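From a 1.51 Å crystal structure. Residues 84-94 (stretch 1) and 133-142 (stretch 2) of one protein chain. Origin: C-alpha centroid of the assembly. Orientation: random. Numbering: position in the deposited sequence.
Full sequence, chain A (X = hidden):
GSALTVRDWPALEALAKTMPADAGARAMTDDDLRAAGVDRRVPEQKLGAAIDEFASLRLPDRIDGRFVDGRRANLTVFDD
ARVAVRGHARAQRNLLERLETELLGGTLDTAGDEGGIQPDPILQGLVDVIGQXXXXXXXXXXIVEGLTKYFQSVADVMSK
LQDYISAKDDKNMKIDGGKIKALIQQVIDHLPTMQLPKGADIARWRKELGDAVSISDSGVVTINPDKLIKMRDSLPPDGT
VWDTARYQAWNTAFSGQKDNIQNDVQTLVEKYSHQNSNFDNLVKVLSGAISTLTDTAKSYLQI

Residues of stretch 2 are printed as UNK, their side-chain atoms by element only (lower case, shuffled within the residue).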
ATOM      1  N   ALA A  84     -27.989  -3.860 -10.862  1.00 12.82           N
ATOM      2  CA  ALA A  84     -27.506  -4.234  -9.546  1.00 12.07           C
ATOM      3  C   ALA A  84     -25.975  -4.203  -9.491  1.00 11.22           C
ATOM      4  O   ALA A  84     -25.404  -3.803  -8.488  1.00 12.15           O
ATOM      5  CB  ALA A  84     -28.037  -5.595  -9.147  1.00 11.49           C
ATOM      6  N   VAL A  85     -25.303  -4.586 -10.584  1.00  9.92           N
ATOM      7  CA  VAL A  85     -23.861  -4.595 -10.606  1.00 10.28           C
ATOM      8  C   VAL A  85     -23.358  -3.148 -10.528  1.00 10.75           C
ATOM      9  O   VAL A  85     -22.426  -2.840  -9.779  1.00 11.11           O
ATOM     10  CB  VAL A  85     -23.325  -5.281 -11.861  1.00  9.94           C
ATOM     11  CG1 VAL A  85     -21.863  -5.010 -12.024  1.00 10.52           C
ATOM     12  CG2 VAL A  85     -23.581  -6.817 -11.798  1.00 10.89           C
ATOM     13  N   ARG A  86     -23.984  -2.262 -11.306  1.00 12.73           N
ATOM     14  CA  ARG A  86     -23.670  -0.829 -11.259  1.00 15.42           C
ATOM     15  C   ARG A  86     -23.885  -0.250  -9.865  1.00 13.61           C
ATOM     16  O   ARG A  86     -23.022   0.439  -9.329  1.00 14.44           O
ATOM     17  CB  ARG A  86     -24.533  -0.052 -12.263  1.00 17.63           C
ATOM     18  CG  ARG A  86     -24.125  -0.232 -13.697  1.00 24.94           C
ATOM     19  CD  ARG A  86     -24.703   0.891 -14.609  1.00 31.88           C
ATOM     20  NE  ARG A  86     -25.464   0.346 -15.744  1.00 37.17           N
ATOM     21  CZ  ARG A  86     -26.780   0.119 -15.753  1.00 40.48           C
ATOM     22  NH1 ARG A  86     -27.525   0.392 -14.685  1.00 42.29           N
ATOM     23  NH2 ARG A  86     -27.367  -0.370 -16.848  1.00 42.45           N
ATOM     24  N   GLY A  87     -25.014  -0.578  -9.251  1.00 13.98           N
ATOM     25  CA  GLY A  87     -25.339  -0.040  -7.956  1.00 13.58           C
ATOM     26  C   GLY A  87     -24.386  -0.509  -6.887  1.00 13.22           C
ATOM     27  O   GLY A  87     -24.003   0.242  -5.992  1.00 14.84           O
ATOM     28  N   HIS A  88     -24.001  -1.782  -6.971  1.00 12.51           N
ATOM     29  CA  HIS A  88     -23.071  -2.356  -6.005  1.00 12.27           C
ATOM     30  C   HIS A  88     -21.706  -1.668  -6.091  1.00 11.79           C
ATOM     31  O   HIS A  88     -21.085  -1.376  -5.082  1.00 12.34           O
ATOM     32  CB  HIS A  88     -22.895  -3.846  -6.247  1.00 11.68           C
ATOM     33  CG  HIS A  88     -22.203  -4.543  -5.126  1.00 12.06           C
ATOM     34  ND1 HIS A  88     -21.014  -5.231  -5.268  1.00 14.90           N
ATOM     35  CD2 HIS A  88     -22.534  -4.624  -3.818  1.00 11.21           C
ATOM     36  CE1 HIS A  88     -20.657  -5.717  -4.086  1.00 10.28           C
ATOM     37  NE2 HIS A  88     -21.568  -5.366  -3.197  1.00 15.22           N
ATOM     38  N   ALA A  89     -21.238  -1.410  -7.311  1.00 11.85           N
ATOM     39  CA  ALA A  89     -19.951  -0.756  -7.491  1.00 11.80           C
ATOM     40  C   ALA A  89     -19.981   0.663  -6.891  1.00 13.10           C
ATOM     41  O   ALA A  89     -19.003   1.122  -6.263  1.00 14.14           O
ATOM     42  CB  ALA A  89     -19.617  -0.718  -8.988  1.00 12.28           C
ATOM     43  N   ARG A  90     -21.107   1.349  -7.065  1.00 13.96           N
ATOM     44  CA  ARG A  90     -21.261   2.702  -6.484  1.00 15.47           C
ATOM     45  C   ARG A  90     -21.209   2.634  -4.953  1.00 14.87           C
ATOM     46  O   ARG A  90     -20.499   3.408  -4.293  1.00 14.82           O
ATOM     47  CB  ARG A  90     -22.554   3.362  -6.954  1.00 17.72           C
ATOM     48  CG  ARG A  90     -22.529   3.730  -8.419  1.00 24.44           C
ATOM     49  CD  ARG A  90     -23.661   4.732  -8.770  1.00 31.85           C
ATOM     50  NE  ARG A  90     -24.149   4.595 -10.148  1.00 38.45           N
ATOM     51  CZ  ARG A  90     -23.429   4.812 -11.252  1.00 42.41           C
ATOM     52  NH1 ARG A  90     -22.147   5.168 -11.193  1.00 43.97           N
ATOM     53  NH2 ARG A  90     -24.001   4.658 -12.442  1.00 44.55           N
ATOM     54  N   ALA A  91     -21.908   1.654  -4.394  1.00 13.87           N
ATOM     55  CA  ALA A  91     -21.941   1.496  -2.944  1.00 13.15           C
ATOM     56  C   ALA A  91     -20.561   1.146  -2.395  1.00 12.46           C
ATOM     57  O   ALA A  91     -20.129   1.649  -1.351  1.00 13.25           O
ATOM     58  CB  ALA A  91     -22.978   0.453  -2.552  1.00 13.22           C
ATOM     59  N   GLN A  92     -19.848   0.287  -3.122  1.00 11.79           N
ATOM     60  CA  GLN A  92     -18.508  -0.087  -2.709  1.00 12.12           C
ATOM     61  C   GLN A  92     -17.563   1.107  -2.737  1.00 13.58           C
ATOM     62  O   GLN A  92     -16.779   1.323  -1.804  1.00 13.33           O
ATOM     63  CB  GLN A  92     -17.965  -1.178  -3.609  1.00 11.45           C
ATOM     64  CG  GLN A  92     -18.574  -2.532  -3.447  1.00 11.59           C
ATOM     65  CD  GLN A  92     -18.064  -3.519  -4.488  1.00 12.66           C
ATOM     66  OE1 GLN A  92     -17.989  -3.189  -5.672  1.00 12.19           O
ATOM     67  NE2 GLN A  92     -17.736  -4.761  -4.048  1.00 13.20           N
ATOM     68  N   ARG A  93     -17.608   1.864  -3.831  1.00 14.37           N
ATOM     69  CA  ARG A  93     -16.756   3.057  -3.954  1.00 16.59           C
ATOM     70  C   ARG A  93     -17.053   4.063  -2.848  1.00 16.92           C
ATOM     71  O   ARG A  93     -16.138   4.654  -2.262  1.00 17.28           O
ATOM     72  CB  ARG A  93     -16.941   3.712  -5.328  1.00 17.79           C
ATOM     73  CG  ARG A  93     -15.928   4.839  -5.577  1.00 22.59           C
ATOM     74  CD  ARG A  93     -15.972   5.405  -6.997  1.00 27.97           C
ATOM     75  NE  ARG A  93     -14.919   6.421  -7.199  1.00 33.46           N
ATOM     76  CZ  ARG A  93     -13.749   6.233  -7.818  1.00 35.80           C
ATOM     77  NH1 ARG A  93     -13.410   5.059  -8.347  1.00 36.30           N
ATOM     78  NH2 ARG A  93     -12.901   7.254  -7.929  1.00 37.57           N
ATOM     79  N   ASN A  94     -18.339   4.268  -2.577  1.00 17.28           N
ATOM     80  CA  ASN A  94     -18.756   5.213  -1.530  1.00 18.00           C
ATOM     81  C   ASN A  94     -18.181   4.803  -0.174  1.00 17.04           C
ATOM     82  O   ASN A  94     -17.693   5.651   0.580  1.00 18.07           O
ATOM     83  CB  ASN A  94     -20.279   5.295  -1.433  1.00 18.58           C
ATOM     84  CG  ASN A  94     -20.930   6.085  -2.570  1.00 22.05           C
ATOM     85  OD1 ASN A  94     -22.155   6.034  -2.722  1.00 27.15           O
ATOM     86  ND2 ASN A  94     -20.142   6.806  -3.358  1.00 24.28           N
ATOM     87  N   UNK A 133      -8.198  -0.764  -4.700  1.00 17.89           N
ATOM     88  CA  UNK A 133      -9.565  -1.268  -4.479  1.00 16.92           C
ATOM     89  C   UNK A 133     -10.579  -0.599  -5.380  1.00 16.64           C
ATOM     90  O   UNK A 133     -11.398  -1.270  -6.005  1.00 16.31           O
ATOM     91  N   UNK A 134     -10.515   0.727  -5.453  1.00 17.24           N
ATOM     92  CA  UNK A 134     -11.376   1.502  -6.340  1.00 18.13           C
ATOM     93  C   UNK A 134     -11.211   1.088  -7.812  1.00 18.79           C
ATOM     94  O   UNK A 134     -12.200   0.939  -8.529  1.00 18.09           O
ATOM     95  c   UNK A 134     -11.171   5.112  -4.929  1.00 25.21           C
ATOM     96  c   UNK A 134     -11.272   5.804  -3.598  1.00 27.30           C
ATOM     97  c   UNK A 134     -11.100   2.998  -6.191  1.00 19.03           C
ATOM     98  c   UNK A 134     -11.531   3.623  -4.878  1.00 21.34           C
ATOM     99  n   UNK A 134     -10.861   7.233  -3.745  1.00 28.05           N
ATOM    100  N   UNK A 135      -9.966   0.908  -8.254  1.00 19.55           N
ATOM    101  CA  UNK A 135      -9.685   0.442  -9.622  1.00 21.15           C
ATOM    102  C   UNK A 135     -10.315  -0.918  -9.905  1.00 20.62           C
ATOM    103  O   UNK A 135     -10.970  -1.113 -10.935  1.00 20.24           O
ATOM    104  c   UNK A 135      -8.160   0.377  -9.880  1.00 21.78           C
ATOM    105  o   UNK A 135      -7.875  -0.113 -11.194  1.00 24.26           O
ATOM    106  N   UNK A 136     -10.149  -1.858  -8.988  1.00 19.83           N
ATOM    107  CA  UNK A 136     -10.699  -3.205  -9.176  1.00 19.47           C
ATOM    108  C   UNK A 136     -12.221  -3.190  -9.209  1.00 17.56           C
ATOM    109  O   UNK A 136     -12.833  -3.891 -10.014  1.00 17.40           O
ATOM    110  o   UNK A 136      -8.255  -4.487  -9.424  1.00 26.83           O
ATOM    111  o   UNK A 136      -8.151  -5.023  -7.314  1.00 25.92           O
ATOM    112  c   UNK A 136     -10.208  -4.161  -8.096  1.00 20.44           C
ATOM    113  c   UNK A 136      -8.771  -4.590  -8.295  1.00 23.68           C
ATOM    114  N   UNK A 137     -12.838  -2.392  -8.339  1.00 16.31           N
ATOM    115  CA  UNK A 137     -14.289  -2.238  -8.392  1.00 15.52           C
ATOM    116  C   UNK A 137     -14.780  -1.779  -9.734  1.00 15.24           C
ATOM    117  O   UNK A 137     -15.729  -2.334 -10.296  1.00 15.70           O
ATOM    118  c   UNK A 137     -14.712  -0.626  -4.891  1.00 19.72           C
ATOM    119  c   UNK A 137     -14.686  -1.757  -5.950  1.00 17.25           C
ATOM    120  c   UNK A 137     -14.803  -1.192  -7.352  1.00 16.29           C
ATOM    121  c   UNK A 137     -16.247  -0.731  -7.686  1.00 17.30           C
ATOM    122  N   UNK A 138     -14.143  -0.723 -10.224  1.00 15.78           N
ATOM    123  CA  UNK A 138     -14.506  -0.146 -11.508  1.00 16.62           C
ATOM    124  C   UNK A 138     -14.289  -1.120 -12.646  1.00 15.80           C
ATOM    125  O   UNK A 138     -15.149  -1.257 -13.535  1.00 16.86           O
ATOM    126  o   UNK A 138     -13.398   3.354 -11.076  1.00 28.94           O
ATOM    127  o   UNK A 138     -15.168   2.296 -10.322  1.00 26.89           O
ATOM    128  c   UNK A 138     -14.118   2.326 -10.996  1.00 22.15           C
ATOM    129  c   UNK A 138     -13.653   1.109 -11.771  1.00 17.45           C
ATOM    130  N   UNK A 139     -13.119  -1.761 -12.671  1.00 14.98           N
ATOM    131  CA  UNK A 139     -12.791  -2.720 -13.716  1.00 14.62           C
ATOM    132  C   UNK A 139     -13.835  -3.824 -13.762  1.00 13.86           C
ATOM    133  O   UNK A 139     -14.364  -4.175 -14.820  1.00 13.24           O
ATOM    134  c   UNK A 139     -11.414  -3.352 -13.466  1.00 16.02           C
ATOM    135  N   UNK A 140     -14.121  -4.408 -12.612  1.00 13.41           N
ATOM    136  CA  UNK A 140     -15.028  -5.527 -12.609  1.00 13.74           C
ATOM    137  C   UNK A 140     -16.437  -5.132 -12.965  1.00 13.38           C
ATOM    138  O   UNK A 140     -17.134  -5.890 -13.641  1.00 14.79           O
ATOM    139  c   UNK A 140     -14.944  -8.630 -12.163  1.00 16.75           C
ATOM    140  c   UNK A 140     -14.311  -7.626 -11.459  1.00 15.94           C
ATOM    141  o   UNK A 140     -12.563 -11.298 -12.143  1.00 23.50           O
ATOM    142  c   UNK A 140     -13.042  -7.862 -10.986  1.00 18.15           C
ATOM    143  c   UNK A 140     -12.437  -9.094 -11.180  1.00 19.30           C
ATOM    144  c   UNK A 140     -13.104 -10.069 -11.880  1.00 20.22           C
ATOM    145  c   UNK A 140     -14.351  -9.842 -12.366  1.00 19.24           C
ATOM    146  c   UNK A 140     -14.998  -6.297 -11.281  1.00 13.51           C
ATOM    147  N   UNK A 141     -16.859  -3.956 -12.525  1.00 14.35           N
ATOM    148  CA  UNK A 141     -18.157  -3.453 -12.886  1.00 15.49           C
ATOM    149  C   UNK A 141     -18.258  -3.297 -14.405  1.00 14.16           C
ATOM    150  O   UNK A 141     -19.269  -3.648 -15.006  1.00 14.69           O
ATOM    151  c   UNK A 141     -18.435  -2.106 -12.178  1.00 16.49           C
ATOM    152  N   UNK A 142     -17.228  -2.728 -15.032  1.00 13.79           N
ATOM    153  CA  UNK A 142     -17.261  -2.502 -16.474  1.00 14.74           C
ATOM    154  C   UNK A 142     -17.276  -3.836 -17.214  1.00 13.70           C
ATOM    155  O   UNK A 142     -18.033  -4.033 -18.155  1.00 13.41           O
ATOM    156  c   UNK A 142     -16.092  -1.470 -18.415  1.00 19.17           C
ATOM    157  o   UNK A 142     -16.030  -0.445 -16.232  1.00 20.33           O
ATOM    158  c   UNK A 142     -16.033  -1.700 -16.915  1.00 16.31           C
TER
HETATM  159  O   HOH W   1     -14.462   2.744  -7.905  1.00 31.18           O

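Position 133 has no side-chain atoms, so it is Gly 133. Nothing of stretch 1 lies near it.

Position 134 carries four carbons in a row ending in a nitrogen. The chain points toward stretch 1 and lies against the guanidinium of Arg 93. This is the unbranched chain of Lys 134. It is extended beyond chi1, which is m. CB of Lys 134 lies 3.8 Å from NH1 of Arg 93, and its CD sits over one face of the guanidinium.

Position 135 has one carbon and one oxygen. It points away from stretch 1 and touches nothing there. It is Ser 135.

Position 136 has two carbons, the second carrying two oxygens. It is buried but out of reach of stretch 1. This is a short carboxylate, Asp 136.

Position 137 has four carbons, forked at the first, with one arm two carbons long. It points toward stretch 1. The short arm meets CB of Ala 89, and the end of the long arm meets CB of Gln 92. That branching identifies Ile 137, with chi1 m and chi2 t. CG2 of Ile 137 lies 3.6 Å from CB of Ala 89, and CD1 of Ile 137 lies 3.5 Å from CB of Gln 92.

Position 138 again has two carbons and two terminal oxygens. Its CA-to-CB bond points sideways, but the carboxylate comes nearer to stretch 1 and meets Arg 93. It is Asp 138. OD1 of Asp 138 forms a salt bridge with NH1 of Arg 93 at 3.2 Å.

Position 139 has one carbon. It is buried and out of reach of stretch 1. It is Ala 139.

Position 140 has one carbon, then a six-carbon ring bearing an oxygen. The ring leads away from stretch 1. It is Tyr 140.

Position 141 has a single carbon, which touches CB of Ala 89. It is Ala 141. CB of Ala 141 lies 3.7 Å from CB of Ala 89, and CA of Ala 141 lies 4.1 Å from CG1 of Val 85.

Position 142 has one carbon carrying an oxygen and a carbon. It points away from stretch 1. This gives Thr 142. OG1 of Thr 142 donates to O of Asp 138 at 3.0 Å, within its own helix.

The two helices run nearly antiparallel, at 175°, with axes 9.6 Å apart at closest approach. Small Ala 89 faces Ile 137 and Ala 141 in an apolar contact. No direct hydrogen bond crosses. At Arg 93, charge adds to the packing. Water 1 accepts from NH1 of Arg 93 at 2.6 Å and donates to OD2 of Asp 138 at 2.6 Å and O of Lys 134 at 3.0 Å.

Stretch 2 (133-142) GKSDIDAYAT
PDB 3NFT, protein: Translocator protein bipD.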